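Local structure of DNA protection during starvation protein (Brevibacillus brevis, 1N1Q) at residues F104-V108 with L137-V141; N14-A18 with S70-T74. The protein forms a hollow dodecamer that probably protects DNA by oxidising ferrous iron with hydrogen peroxide and storing it as a ferric mineral. All coordinates share one frame; numbering follows the deposited sequence.

Interaction 1: F104-V108 with L137-V141; sequences FVDLV and LEKHV
Leu137 presses one of its methyl groups onto the ring of Phe104, and this CH-pi contact is the centre of the packing between two antiparallel helices. CD2 of Leu137 sits 3.5 Å from the centroid of the Phe104 ring and only 3° off the ring normal, so that all six ring carbons lie at much the same distance from the methyl. The other branch turns to the neighbouring turn of helix 93-120, where CD1 of Leu137 meets CB of Leu107 at 3.7 Å. With CG anti to its carbonyl carbon (chi1 -64°), Leu137 points its fork at the opposing helix and straddles Phe104 and Leu107, one methyl for each.

The Phe104 ring is also bounded near its plane. CB of His140 comes to 3.7 Å from CE1 of Phe104, and CG2 of Val141 lies near the same edge, 3.7 Å from CB of Phe104. The imidazole of His140 stands oblique to the phenyl ring, and its NE2 is hydrogen-bonded to Glu52 of helix 39-66. Were Phe104 an alanine, the CD2 methyl of Leu137 would probably lose the ring it rests on, and a gap would be likely between Leu137 and His140.

On the more exposed side, Val108 lays CG2 against CB of Leu137 at 4.0 Å and touches the aliphatic CG of Glu138, whose extended chain brings OE2 to 3.8 Å from CG1 of Val108.

The segment axes approach to 9.6 Å at 149°, joining two helices of the ferritin-like four-helix bundle. The segments are held by apolar contacts and the CH-pi contact, with no polar bond between them, while the buried imidazole directs its polar end to a third helix.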
ATOM      1  N   PHE A 104      27.540   5.154  22.574  1.00 13.47           N
ATOM      2  CA  PHE A 104      28.307   4.393  21.591  1.00 13.33           C
ATOM      3  C   PHE A 104      29.594   3.845  22.200  1.00 13.58           C
ATOM      4  O   PHE A 104      30.012   2.730  21.893  1.00 13.69           O
ATOM      5  CB  PHE A 104      28.631   5.260  20.373  1.00 13.46           C
ATOM      6  CG  PHE A 104      27.474   5.444  19.420  1.00 13.94           C
ATOM      7  CD1 PHE A 104      27.662   6.096  18.200  1.00 14.36           C
ATOM      8  CD2 PHE A 104      26.205   4.956  19.726  1.00 13.72           C
ATOM      9  CE1 PHE A 104      26.604   6.260  17.304  1.00 15.20           C
ATOM     10  CE2 PHE A 104      25.143   5.118  18.833  1.00 13.63           C
ATOM     11  CZ  PHE A 104      25.337   5.763  17.627  1.00 13.75           C
ATOM     12  N   VAL A 105      30.222   4.627  23.067  1.00 14.16           N
ATOM     13  CA  VAL A 105      31.447   4.178  23.715  1.00 15.66           C
ATOM     14  C   VAL A 105      31.137   2.967  24.597  1.00 16.46           C
ATOM     15  O   VAL A 105      31.899   2.003  24.624  1.00 16.51           O
ATOM     16  CB  VAL A 105      32.083   5.303  24.570  1.00 15.67           C
ATOM     17  CG1 VAL A 105      33.277   4.763  25.359  1.00 16.51           C
ATOM     18  CG2 VAL A 105      32.536   6.434  23.671  1.00 14.01           C
ATOM     19  N   ASP A 106      30.009   3.021  25.302  1.00 17.19           N
ATOM     20  CA  ASP A 106      29.602   1.923  26.164  1.00 17.99           C
ATOM     21  C   ASP A 106      29.347   0.676  25.304  1.00 17.27           C
ATOM     22  O   ASP A 106      29.816  -0.420  25.624  1.00 17.31           O
ATOM     23  CB  ASP A 106      28.341   2.318  26.935  1.00 18.80           C
ATOM     24  CG  ASP A 106      28.028   1.364  28.075  1.00 23.65           C
ATOM     25  OD1 ASP A 106      28.981   0.815  28.657  1.00 31.74           O
ATOM     26  OD2 ASP A 106      26.834   1.199  28.394  1.00 29.53           O
ATOM     27  N   LEU A 107      28.624   0.850  24.201  1.00 16.08           N
ATOM     28  CA  LEU A 107      28.331  -0.258  23.300  1.00 15.96           C
ATOM     29  C   LEU A 107      29.588  -0.883  22.709  1.00 15.63           C
ATOM     30  O   LEU A 107      29.664  -2.099  22.541  1.00 14.68           O
ATOM     31  CB  LEU A 107      27.410   0.196  22.164  1.00 15.77           C
ATOM     32  CG  LEU A 107      26.011   0.674  22.561  1.00 15.99           C
ATOM     33  CD1 LEU A 107      25.177   0.869  21.304  1.00 16.69           C
ATOM     34  CD2 LEU A 107      25.349  -0.346  23.487  1.00 15.92           C
ATOM     35  N   VAL A 108      30.578  -0.060  22.378  1.00 16.06           N
ATOM     36  CA  VAL A 108      31.824  -0.590  21.820  1.00 16.38           C
ATOM     37  C   VAL A 108      32.442  -1.561  22.823  1.00 16.39           C
ATOM     38  O   VAL A 108      32.907  -2.639  22.455  1.00 15.86           O
ATOM     39  CB  VAL A 108      32.838   0.539  21.509  1.00 16.61           C
ATOM     40  CG1 VAL A 108      34.247  -0.040  21.335  1.00 18.15           C
ATOM     41  CG2 VAL A 108      32.428   1.256  20.227  1.00 17.27           C
ATOM     42  N   LEU A 137      30.330   2.237  14.937  1.00 14.46           N
ATOM     43  CA  LEU A 137      30.213   3.103  16.108  1.00 14.48           C
ATOM     44  C   LEU A 137      31.510   3.858  16.366  1.00 14.19           C
ATOM     45  O   LEU A 137      31.491   5.047  16.703  1.00 13.62           O
ATOM     46  CB  LEU A 137      29.846   2.284  17.350  1.00 14.27           C
ATOM     47  CG  LEU A 137      28.484   1.576  17.324  1.00 15.80           C
ATOM     48  CD1 LEU A 137      28.223   0.925  18.668  1.00 16.82           C
ATOM     49  CD2 LEU A 137      27.390   2.581  16.997  1.00 15.05           C
ATOM     50  N   GLU A 138      32.636   3.167  16.216  1.00 14.17           N
ATOM     51  CA  GLU A 138      33.926   3.801  16.437  1.00 14.22           C
ATOM     52  C   GLU A 138      34.118   4.973  15.474  1.00 13.96           C
ATOM     53  O   GLU A 138      34.681   5.995  15.837  1.00 14.20           O
ATOM     54  CB  GLU A 138      35.053   2.771  16.293  1.00 14.11           C
ATOM     55  CG  GLU A 138      35.074   1.748  17.433  1.00 15.83           C
ATOM     56  CD  GLU A 138      36.163   0.702  17.287  1.00 18.89           C
ATOM     57  OE1 GLU A 138      36.921   0.754  16.301  1.00 22.16           O
ATOM     58  OE2 GLU A 138      36.268  -0.181  18.164  1.00 23.05           O
ATOM     59  N   LYS A 139      33.628   4.832  14.252  1.00 13.32           N
ATOM     60  CA  LYS A 139      33.750   5.899  13.273  1.00 13.67           C
ATOM     61  C   LYS A 139      32.842   7.060  13.670  1.00 13.71           C
ATOM     62  O   LYS A 139      33.251   8.219  13.615  1.00 13.24           O
ATOM     63  CB  LYS A 139      33.383   5.389  11.877  1.00 14.18           C
ATOM     64  CG  LYS A 139      33.506   6.447  10.795  1.00 16.10           C
ATOM     65  CD  LYS A 139      33.269   5.851   9.417  1.00 18.89           C
ATOM     66  CE  LYS A 139      33.301   6.943   8.342  1.00 20.36           C
ATOM     67  NZ  LYS A 139      33.122   6.376   6.975  1.00 21.93           N
ATOM     68  N   HIS A 140      31.613   6.744  14.078  1.00 13.30           N
ATOM     69  CA  HIS A 140      30.677   7.776  14.516  1.00 13.41           C
ATOM     70  C   HIS A 140      31.246   8.510  15.718  1.00 13.23           C
ATOM     71  O   HIS A 140      31.102   9.730  15.833  1.00 12.80           O
ATOM     72  CB  HIS A 140      29.324   7.173  14.911  1.00 13.57           C
ATOM     73  CG  HIS A 140      28.452   6.815  13.749  1.00 13.11           C
ATOM     74  ND1 HIS A 140      28.184   7.694  12.720  1.00 14.19           N
ATOM     75  CD2 HIS A 140      27.751   5.688  13.473  1.00 12.99           C
ATOM     76  CE1 HIS A 140      27.353   7.125  11.863  1.00 14.49           C
ATOM     77  NE2 HIS A 140      27.074   5.907  12.299  1.00 13.83           N
ATOM     78  N   VAL A 141      31.887   7.769  16.619  1.00 13.48           N
ATOM     79  CA  VAL A 141      32.465   8.376  17.819  1.00 13.76           C
ATOM     80  C   VAL A 141      33.510   9.431  17.475  1.00 13.75           C
ATOM     81  O   VAL A 141      33.538  10.499  18.081  1.00 13.82           O
ATOM     82  CB  VAL A 141      33.075   7.297  18.760  1.00 13.74           C
ATOM     83  CG1 VAL A 141      33.921   7.953  19.848  1.00 13.33           C
ATOM     84  CG2 VAL A 141      31.950   6.494  19.412  1.00 14.33           C
TER

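Interaction 2: N14-A18 with S70-T74; sequences NRQVA and SPIAT
The side-chain amide of Asn14 bridges the backbone of the 70-74 loop, its oxygen and its nitrogen each taking one partner. The N-H of Ile72 reaches OD1 of Asn14 over 2.8 Å from well above the carbonyl plane, 61° out of it, so the bond does not follow a lone pair of OD1. At the nitrogen end the partner is nearer the plane: O of Ser70 accepts from ND2 of Asn14 at 2.9 Å and lies 18° out of the amide plane. Both bonds are moderately bent. Together they span Pro71, whose CA comes within 3.1 Å of OD1 of Asn14, and they fix the rotation of the amide.

Ile72 adds the apolar part. With its CG1 anti to the carbonyl carbon, it extends CD1 to 3.5 Å from CB of Asn14, while CG1 of Val17 lies 4.3 Å from CB of Ile72.

Asn14 thus ties the extended loop to helix 4-33 through main-chain groups. The loop leads from helix 39-66 into helix 75-81, the short helix found between the second and third bundle helices of Dps proteins, which Thr74 caps through a bond from Ala77 N to its OG1. Ile72 also packs on helix 75-81, Val17 on Leu60 of helix 39-66, and Pro71 on Ala61 of that helix and on Trp32 of a neighbouring subunit.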
ATOM      1  N   ASN A  14      20.728 -10.590  22.359  1.00 14.13           N
ATOM      2  CA  ASN A  14      19.487  -9.943  22.786  1.00 14.34           C
ATOM      3  C   ASN A  14      19.733  -8.696  23.625  1.00 14.55           C
ATOM      4  O   ASN A  14      18.899  -7.795  23.672  1.00 14.03           O
ATOM      5  CB  ASN A  14      18.594 -10.927  23.554  1.00 14.06           C
ATOM      6  CG  ASN A  14      17.692 -11.734  22.630  1.00 14.64           C
ATOM      7  OD1 ASN A  14      17.221 -11.218  21.620  1.00 14.45           O
ATOM      8  ND2 ASN A  14      17.428 -12.992  22.982  1.00 12.97           N
ATOM      9  N   ARG A  15      20.882  -8.649  24.287  1.00 15.03           N
ATOM     10  CA  ARG A  15      21.248  -7.499  25.102  1.00 16.45           C
ATOM     11  C   ARG A  15      21.392  -6.300  24.165  1.00 14.89           C
ATOM     12  O   ARG A  15      21.002  -5.184  24.495  1.00 13.61           O
ATOM     13  CB  ARG A  15      22.573  -7.768  25.801  1.00 16.98           C
ATOM     14  CG  ARG A  15      22.706  -7.129  27.167  1.00 25.10           C
ATOM     15  CD  ARG A  15      23.152  -5.684  27.095  1.00 33.33           C
ATOM     16  NE  ARG A  15      23.944  -5.347  28.275  1.00 39.84           N
ATOM     17  CZ  ARG A  15      25.088  -5.950  28.592  1.00 46.33           C
ATOM     18  NH1 ARG A  15      25.572  -6.914  27.813  1.00 47.38           N
ATOM     19  NH2 ARG A  15      25.744  -5.604  29.693  1.00 49.09           N
ATOM     20  N   GLN A  16      21.956  -6.545  22.987  1.00 13.74           N
ATOM     21  CA  GLN A  16      22.141  -5.483  22.012  1.00 13.24           C
ATOM     22  C   GLN A  16      20.837  -5.171  21.288  1.00 12.69           C
ATOM     23  O   GLN A  16      20.616  -4.049  20.841  1.00 11.47           O
ATOM     24  CB  GLN A  16      23.246  -5.859  21.025  1.00 13.22           C
ATOM     25  CG  GLN A  16      24.601  -6.033  21.692  1.00 13.49           C
ATOM     26  CD  GLN A  16      24.914  -4.912  22.675  1.00 13.35           C
ATOM     27  OE1 GLN A  16      24.778  -3.731  22.350  1.00 14.13           O
ATOM     28  NE2 GLN A  16      25.332  -5.279  23.885  1.00 11.26           N
ATOM     29  N   VAL A  17      19.977  -6.175  21.164  1.00 12.50           N
ATOM     30  CA  VAL A  17      18.676  -5.967  20.543  1.00 12.15           C
ATOM     31  C   VAL A  17      17.959  -4.974  21.448  1.00 12.37           C
ATOM     32  O   VAL A  17      17.375  -4.004  20.977  1.00 12.07           O
ATOM     33  CB  VAL A  17      17.841  -7.276  20.479  1.00 12.18           C
ATOM     34  CG1 VAL A  17      16.386  -6.949  20.147  1.00 12.59           C
ATOM     35  CG2 VAL A  17      18.408  -8.216  19.415  1.00 12.80           C
ATOM     36  N   ALA A  18      18.039  -5.212  22.757  1.00 12.27           N
ATOM     37  CA  ALA A  18      17.393  -4.340  23.729  1.00 12.92           C
ATOM     38  C   ALA A  18      17.991  -2.935  23.673  1.00 12.84           C
ATOM     39  O   ALA A  18      17.261  -1.941  23.706  1.00 12.78           O
ATOM     40  CB  ALA A  18      17.542  -4.921  25.135  1.00 13.00           C
ATOM     41  N   SER A  70      15.338 -16.885  20.743  1.00 18.72           N
ATOM     42  CA  SER A  70      14.165 -16.050  20.537  1.00 19.00           C
ATOM     43  C   SER A  70      14.588 -14.629  20.867  1.00 17.64           C
ATOM     44  O   SER A  70      15.120 -14.368  21.942  1.00 16.93           O
ATOM     45  CB  SER A  70      13.012 -16.480  21.444  1.00 19.90           C
ATOM     46  OG  SER A  70      12.306 -17.577  20.885  1.00 25.42           O
ATOM     47  N   PRO A  71      14.366 -13.694  19.931  1.00 16.59           N
ATOM     48  CA  PRO A  71      14.733 -12.289  20.120  1.00 16.28           C
ATOM     49  C   PRO A  71      13.874 -11.494  21.080  1.00 16.10           C
ATOM     50  O   PRO A  71      12.672 -11.728  21.201  1.00 15.82           O
ATOM     51  CB  PRO A  71      14.643 -11.721  18.713  1.00 16.25           C
ATOM     52  CG  PRO A  71      13.439 -12.461  18.170  1.00 16.92           C
ATOM     53  CD  PRO A  71      13.723 -13.892  18.615  1.00 16.63           C
ATOM     54  N   ILE A  72      14.493 -10.541  21.763  1.00 15.57           N
ATOM     55  CA  ILE A  72      13.729  -9.699  22.656  1.00 15.42           C
ATOM     56  C   ILE A  72      12.855  -8.883  21.721  1.00 14.68           C
ATOM     57  O   ILE A  72      13.342  -8.253  20.770  1.00 13.89           O
ATOM     58  CB  ILE A  72      14.678  -8.880  23.536  1.00 15.47           C
ATOM     59  CG1 ILE A  72      15.039  -9.781  24.737  1.00 17.19           C
ATOM     60  CG2 ILE A  72      14.067  -7.506  23.921  1.00 15.95           C
ATOM     61  CD1 ILE A  72      16.192  -9.280  25.579  1.00 18.54           C
ATOM     62  N   ALA A  73      11.551  -8.933  21.978  1.00 14.28           N
ATOM     63  CA  ALA A  73      10.606  -8.259  21.112  1.00 14.19           C
ATOM     64  C   ALA A  73       9.423  -7.577  21.786  1.00 13.87           C
ATOM     65  O   ALA A  73       8.284  -7.713  21.347  1.00 13.33           O
ATOM     66  CB  ALA A  73      10.106  -9.249  20.054  1.00 14.39           C
ATOM     67  N   THR A  74       9.706  -6.850  22.859  1.00 13.62           N
ATOM     68  CA  THR A  74       8.702  -6.081  23.584  1.00 13.71           C
ATOM     69  C   THR A  74       9.479  -4.920  24.168  1.00 13.58           C
ATOM     70  O   THR A  74      10.699  -5.020  24.346  1.00 12.64           O
ATOM     71  CB  THR A  74       8.044  -6.863  24.750  1.00 13.64           C
ATOM     72  OG1 THR A  74       9.037  -7.189  25.727  1.00 13.57           O
ATOM     73  CG2 THR A  74       7.361  -8.130  24.237  1.00 15.07           C
TER

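In the fold
Both segments of interaction 2 precede those of interaction 1 in the sequence, and the two contacts lie about 20 Å apart, centre to centre, with the middle of the chain between them. Interaction 1 pairs helices 93-120 and 124-148, the second half of the four-helix bundle; interaction 2 fastens the loop between helices 39-66 and 75-81 to helix 4-33, in the first half. The two meet where CD2 of Leu107 packs 3.6 Å from OE1 of Gln16, so helix 4-33 links them. Interaction 1 lies inside the bundle, away from the iron sites; interaction 2, its Pro71 side chain about 10 Å from a bound mu-oxo-diiron, borders a second subunit, at the kind of interface housing ferroxidase centres.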